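Local coordinates for telomerase reverse transcriptase (Candida albicans SC5314, PDB 6ZDQ), which probably extends chromosome ends by reverse-transcribing a template within its own RNA subunit, adding simple telomeric DNA repeats, at residues 582-596 with 643-656. Sequence-based numbering, arbitrary orientation.
Sequences KTFYQLNLEGFLLDC and DISNYTIVKYVETN
Gln586 lays its side chain over one face of the Tyr647 ring, with CG 3.9 Å from the ring centroid in a CH-pi contact and the amide stacked nearly flat, 14° from the ring plane. A flexible chain ending in a planar amide suits this spot, since it can cover an aromatic face in a partly exposed position. Lys651 NZ donates to Tyr647 OH, and the ring lies between Gln586, CG over its centre, and Lys651 CG, offset toward the rim of the opposite face. On the same flank, the fully extended Lys582 forms a salt bridge, Lys582 NZ to Asp643 OD2 3.0 Å, the ammonium approaching from above the carboxylate plane; Lys639 shares this carboxylate.

The inner side is more buried. Tyr585, its ring swung anti to the backbone N (chi1 -179°), crosses Ile644 and donates from OH to Thr648 OG1 over 2.7 Å. That threonine hydroxyl in turn donates to Ile644 O, which also takes Thr648 N from the opposite face of its plane. Leu589 CD2 fills in against Thr648, and Met608 and Leu611 of helix 602-626 pack on Tyr585.

Beyond helix 582-588 the chain runs on alongside helix 643-656. Gly591 lets the backbone pass beside the Thr655 methyl, and Leu594 packs its branched end over the backbone and CB of Tyr652. Asn656 then grips residues 594-596 with both ends of its amide: ND2 donates to Leu594 O (2.8 Å, 168°) from above that carbonyl plane, and OD1 accepts from Cys596 N on an in-plane lone pair, a short bond of doubtful exact length. Segments 582-588 and 643-656 run almost parallel, 10° apart and 10.3 Å between axes, as part of the all-helical telomerase C-terminal extension, the counterpart of the polymerase thumb.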
# COMPACT_ATOMS: atom_id res chain seq x y z
N LYS A 582 -7.48 -12.10 -13.83
CA LYS A 582 -7.62 -13.51 -13.49
C LYS A 582 -7.07 -13.80 -12.09
O LYS A 582 -7.76 -14.39 -11.25
CB LYS A 582 -6.91 -14.37 -14.54
CG LYS A 582 -7.01 -15.87 -14.30
CD LYS A 582 -6.29 -16.62 -15.40
CE LYS A 582 -6.39 -18.12 -15.21
NZ LYS A 582 -5.74 -18.86 -16.32
N THR A 583 -5.83 -13.39 -11.83
CA THR A 583 -5.24 -13.59 -10.52
C THR A 583 -5.92 -12.76 -9.44
O THR A 583 -5.78 -13.07 -8.25
CB THR A 583 -3.74 -13.27 -10.55
OG1 THR A 583 -3.55 -11.91 -10.93
CG2 THR A 583 -3.03 -14.18 -11.54
N PHE A 584 -6.65 -11.70 -9.82
CA PHE A 584 -7.38 -10.91 -8.83
C PHE A 584 -8.70 -11.58 -8.46
O PHE A 584 -9.06 -11.65 -7.28
CB PHE A 584 -7.62 -9.50 -9.36
CG PHE A 584 -8.44 -8.63 -8.44
CD1 PHE A 584 -7.83 -7.96 -7.39
CD2 PHE A 584 -9.80 -8.48 -8.63
CE1 PHE A 584 -8.58 -7.16 -6.54
CE2 PHE A 584 -10.55 -7.69 -7.79
CZ PHE A 584 -9.94 -7.03 -6.74
N TYR A 585 -9.44 -12.07 -9.46
CA TYR A 585 -10.70 -12.76 -9.20
C TYR A 585 -10.47 -14.01 -8.37
O TYR A 585 -11.13 -14.23 -7.35
CB TYR A 585 -11.39 -13.09 -10.52
CG TYR A 585 -12.72 -13.80 -10.35
CD1 TYR A 585 -13.89 -13.07 -10.19
CD2 TYR A 585 -12.80 -15.18 -10.36
CE1 TYR A 585 -15.11 -13.71 -10.04
CE2 TYR A 585 -14.01 -15.83 -10.21
CZ TYR A 585 -15.16 -15.09 -10.05
OH TYR A 585 -16.37 -15.74 -9.91
N GLN A 586 -9.53 -14.86 -8.80
CA GLN A 586 -9.25 -16.10 -8.08
C GLN A 586 -8.70 -15.85 -6.68
O GLN A 586 -8.82 -16.73 -5.82
CB GLN A 586 -8.28 -16.96 -8.89
CG GLN A 586 -8.83 -17.42 -10.23
CD GLN A 586 -7.88 -18.32 -10.98
OE1 GLN A 586 -6.75 -18.56 -10.55
NE2 GLN A 586 -8.33 -18.84 -12.12
N LEU A 587 -8.10 -14.68 -6.44
CA LEU A 587 -7.56 -14.40 -5.11
C LEU A 587 -8.63 -13.85 -4.18
O LEU A 587 -8.53 -14.04 -2.96
CB LEU A 587 -6.40 -13.41 -5.22
CG LEU A 587 -5.36 -13.48 -4.10
CD1 LEU A 587 -4.60 -14.80 -4.17
CD2 LEU A 587 -4.40 -12.30 -4.17
N ASN A 588 -9.64 -13.16 -4.71
CA ASN A 588 -10.71 -12.63 -3.89
C ASN A 588 -11.90 -13.57 -3.77
O ASN A 588 -12.76 -13.35 -2.91
CB ASN A 588 -11.19 -11.29 -4.46
CG ASN A 588 -10.25 -10.15 -4.13
OD1 ASN A 588 -10.45 -9.44 -3.14
ND2 ASN A 588 -9.22 -9.97 -4.94
N LEU A 589 -11.97 -14.61 -4.59
CA LEU A 589 -13.01 -15.63 -4.47
C LEU A 589 -12.48 -16.79 -3.64
O LEU A 589 -12.18 -17.88 -4.14
CB LEU A 589 -13.48 -16.08 -5.85
CG LEU A 589 -14.71 -16.99 -5.86
CD1 LEU A 589 -15.94 -16.24 -5.35
CD2 LEU A 589 -14.96 -17.56 -7.25
N GLU A 590 -12.35 -16.54 -2.34
CA GLU A 590 -11.84 -17.53 -1.41
C GLU A 590 -12.99 -18.34 -0.82
O GLU A 590 -14.16 -18.12 -1.13
CB GLU A 590 -11.00 -16.86 -0.33
CG GLU A 590 -9.60 -16.47 -0.79
CD GLU A 590 -8.79 -15.79 0.29
OE1 GLU A 590 -9.19 -14.71 0.75
OE2 GLU A 590 -7.74 -16.35 0.68
N GLY A 591 -12.64 -19.29 0.04
CA GLY A 591 -13.62 -20.26 0.51
C GLY A 591 -14.78 -19.65 1.26
O GLY A 591 -15.94 -20.03 1.06
N PHE A 592 -14.50 -18.69 2.14
CA PHE A 592 -15.50 -18.18 3.07
C PHE A 592 -16.68 -17.49 2.38
O PHE A 592 -17.66 -17.18 3.06
CB PHE A 592 -14.86 -17.22 4.07
CG PHE A 592 -13.80 -16.34 3.48
CD1 PHE A 592 -14.13 -15.16 2.83
CD2 PHE A 592 -12.46 -16.68 3.58
CE1 PHE A 592 -13.16 -14.35 2.29
CE2 PHE A 592 -11.48 -15.86 3.05
CZ PHE A 592 -11.83 -14.70 2.40
N LEU A 593 -16.61 -17.25 1.07
CA LEU A 593 -17.70 -16.60 0.37
C LEU A 593 -18.68 -17.57 -0.28
O LEU A 593 -19.80 -17.17 -0.60
CB LEU A 593 -17.15 -15.66 -0.71
CG LEU A 593 -16.19 -14.56 -0.24
CD1 LEU A 593 -14.80 -14.81 -0.80
CD2 LEU A 593 -16.70 -13.19 -0.65
N LEU A 594 -18.28 -18.82 -0.49
CA LEU A 594 -19.10 -19.80 -1.19
C LEU A 594 -19.97 -20.65 -0.27
O LEU A 594 -20.73 -21.49 -0.77
CB LEU A 594 -18.22 -20.72 -2.05
CG LEU A 594 -17.62 -20.18 -3.35
CD1 LEU A 594 -18.68 -19.50 -4.21
CD2 LEU A 594 -16.45 -19.25 -3.11
N ASP A 595 -19.87 -20.48 1.05
CA ASP A 595 -20.64 -21.29 1.97
C ASP A 595 -22.14 -21.12 1.73
O ASP A 595 -22.65 -19.99 1.72
CB ASP A 595 -20.28 -20.94 3.42
CG ASP A 595 -20.34 -19.45 3.69
OD1 ASP A 595 -20.20 -18.66 2.73
OD2 ASP A 595 -20.53 -19.07 4.86
N CYS A 596 -22.84 -22.24 1.55
CA CYS A 596 -24.25 -22.23 1.18
C CYS A 596 -25.18 -22.32 2.38
O CYS A 596 -26.25 -21.70 2.38
CB CYS A 596 -24.54 -23.38 0.21
SG CYS A 596 -26.28 -23.55 -0.27
N ASP A 643 -11.73 -20.03 -17.48
CA ASP A 643 -10.89 -20.33 -16.32
C ASP A 643 -11.53 -19.83 -15.03
O ASP A 643 -11.59 -20.55 -14.03
CB ASP A 643 -9.50 -19.72 -16.50
CG ASP A 643 -8.74 -20.35 -17.65
OD1 ASP A 643 -8.94 -21.55 -17.92
OD2 ASP A 643 -7.93 -19.63 -18.28
N ILE A 644 -12.03 -18.59 -15.04
CA ILE A 644 -12.59 -18.03 -13.81
C ILE A 644 -13.95 -18.64 -13.51
O ILE A 644 -14.31 -18.83 -12.34
CB ILE A 644 -12.66 -16.49 -13.89
CG1 ILE A 644 -13.50 -16.05 -15.10
CG2 ILE A 644 -11.27 -15.90 -13.96
CD1 ILE A 644 -13.63 -14.55 -15.22
N SER A 645 -14.74 -18.98 -14.54
CA SER A 645 -16.03 -19.60 -14.29
C SER A 645 -15.88 -21.04 -13.82
O SER A 645 -16.68 -21.51 -13.01
CB SER A 645 -16.91 -19.53 -15.55
OG SER A 645 -16.25 -20.11 -16.66
N ASN A 646 -14.86 -21.75 -14.32
CA ASN A 646 -14.57 -23.09 -13.81
C ASN A 646 -14.06 -23.03 -12.38
O ASN A 646 -14.47 -23.84 -11.53
CB ASN A 646 -13.56 -23.79 -14.71
CG ASN A 646 -13.19 -25.18 -14.21
OD1 ASN A 646 -13.89 -26.15 -14.47
ND2 ASN A 646 -12.08 -25.27 -13.48
N TYR A 647 -13.15 -22.09 -12.09
CA TYR A 647 -12.64 -21.93 -10.73
C TYR A 647 -13.76 -21.67 -9.74
O TYR A 647 -13.73 -22.16 -8.61
CB TYR A 647 -11.61 -20.80 -10.70
CG TYR A 647 -11.02 -20.52 -9.33
CD1 TYR A 647 -9.88 -21.18 -8.90
CD2 TYR A 647 -11.60 -19.60 -8.47
CE1 TYR A 647 -9.33 -20.94 -7.66
CE2 TYR A 647 -11.06 -19.35 -7.22
CZ TYR A 647 -9.93 -20.02 -6.82
OH TYR A 647 -9.39 -19.76 -5.58
N THR A 648 -14.77 -20.89 -10.15
CA THR A 648 -15.88 -20.59 -9.26
C THR A 648 -16.65 -21.85 -8.88
O THR A 648 -17.05 -22.03 -7.72
CB THR A 648 -16.81 -19.57 -9.92
OG1 THR A 648 -16.06 -18.42 -10.31
CG2 THR A 648 -17.91 -19.14 -8.96
N ILE A 649 -16.87 -22.74 -9.85
CA ILE A 649 -17.66 -23.94 -9.58
C ILE A 649 -16.86 -24.94 -8.75
O ILE A 649 -17.38 -25.53 -7.79
CB ILE A 649 -18.16 -24.56 -10.89
CG1 ILE A 649 -18.98 -23.54 -11.68
CG2 ILE A 649 -18.98 -25.81 -10.62
CD1 ILE A 649 -20.21 -23.05 -10.94
N VAL A 650 -15.58 -25.14 -9.08
CA VAL A 650 -14.78 -26.11 -8.33
C VAL A 650 -14.55 -25.62 -6.91
O VAL A 650 -14.43 -26.43 -5.98
CB VAL A 650 -13.45 -26.41 -9.05
CG1 VAL A 650 -13.71 -26.92 -10.46
CG2 VAL A 650 -12.55 -25.18 -9.09
N LYS A 651 -14.46 -24.31 -6.69
CA LYS A 651 -14.30 -23.79 -5.34
C LYS A 651 -15.62 -23.77 -4.58
O LYS A 651 -15.61 -23.85 -3.34
CB LYS A 651 -13.68 -22.40 -5.37
CG LYS A 651 -12.18 -22.41 -5.66
CD LYS A 651 -11.46 -23.41 -4.77
CE LYS A 651 -9.98 -23.51 -5.10
NZ LYS A 651 -9.23 -22.29 -4.71
N TYR A 652 -16.75 -23.67 -5.28
CA TYR A 652 -18.04 -23.77 -4.60
C TYR A 652 -18.30 -25.20 -4.12
O TYR A 652 -18.78 -25.40 -3.00
CB TYR A 652 -19.16 -23.31 -5.53
CG TYR A 652 -20.55 -23.61 -5.00
CD1 TYR A 652 -21.11 -22.83 -4.00
CD2 TYR A 652 -21.29 -24.67 -5.50
CE1 TYR A 652 -22.37 -23.09 -3.50
CE2 TYR A 652 -22.56 -24.94 -5.01
CZ TYR A 652 -23.09 -24.15 -4.01
OH TYR A 652 -24.35 -24.42 -3.53
N VAL A 653 -17.98 -26.19 -4.95
CA VAL A 653 -18.20 -27.58 -4.55
C VAL A 653 -17.18 -28.01 -3.51
O VAL A 653 -17.45 -28.91 -2.70
CB VAL A 653 -18.18 -28.50 -5.79
CG1 VAL A 653 -19.25 -28.08 -6.78
CG2 VAL A 653 -16.81 -28.52 -6.44
N GLU A 654 -16.00 -27.39 -3.50
CA GLU A 654 -14.97 -27.78 -2.54
C GLU A 654 -15.32 -27.32 -1.13
O GLU A 654 -15.13 -28.07 -0.16
CB GLU A 654 -13.61 -27.20 -2.95
CG GLU A 654 -12.75 -28.15 -3.75
CD GLU A 654 -11.29 -27.74 -3.76
OE1 GLU A 654 -11.00 -26.53 -3.73
OE2 GLU A 654 -10.42 -28.64 -3.81
N THR A 655 -15.83 -26.10 -0.99
CA THR A 655 -16.05 -25.53 0.34
C THR A 655 -17.23 -26.19 1.04
O THR A 655 -17.11 -26.67 2.17
CB THR A 655 -16.25 -24.02 0.23
OG1 THR A 655 -17.31 -23.74 -0.69
CG2 THR A 655 -14.97 -23.37 -0.26
N ASN A 656 -18.39 -26.23 0.37
CA ASN A 656 -19.56 -26.85 0.97
C ASN A 656 -19.46 -28.36 1.04
O ASN A 656 -20.15 -28.98 1.86
CB ASN A 656 -20.82 -26.45 0.19
CG ASN A 656 -21.08 -24.96 0.24
OD1 ASN A 656 -21.67 -24.46 1.20
ND2 ASN A 656 -20.66 -24.25 -0.79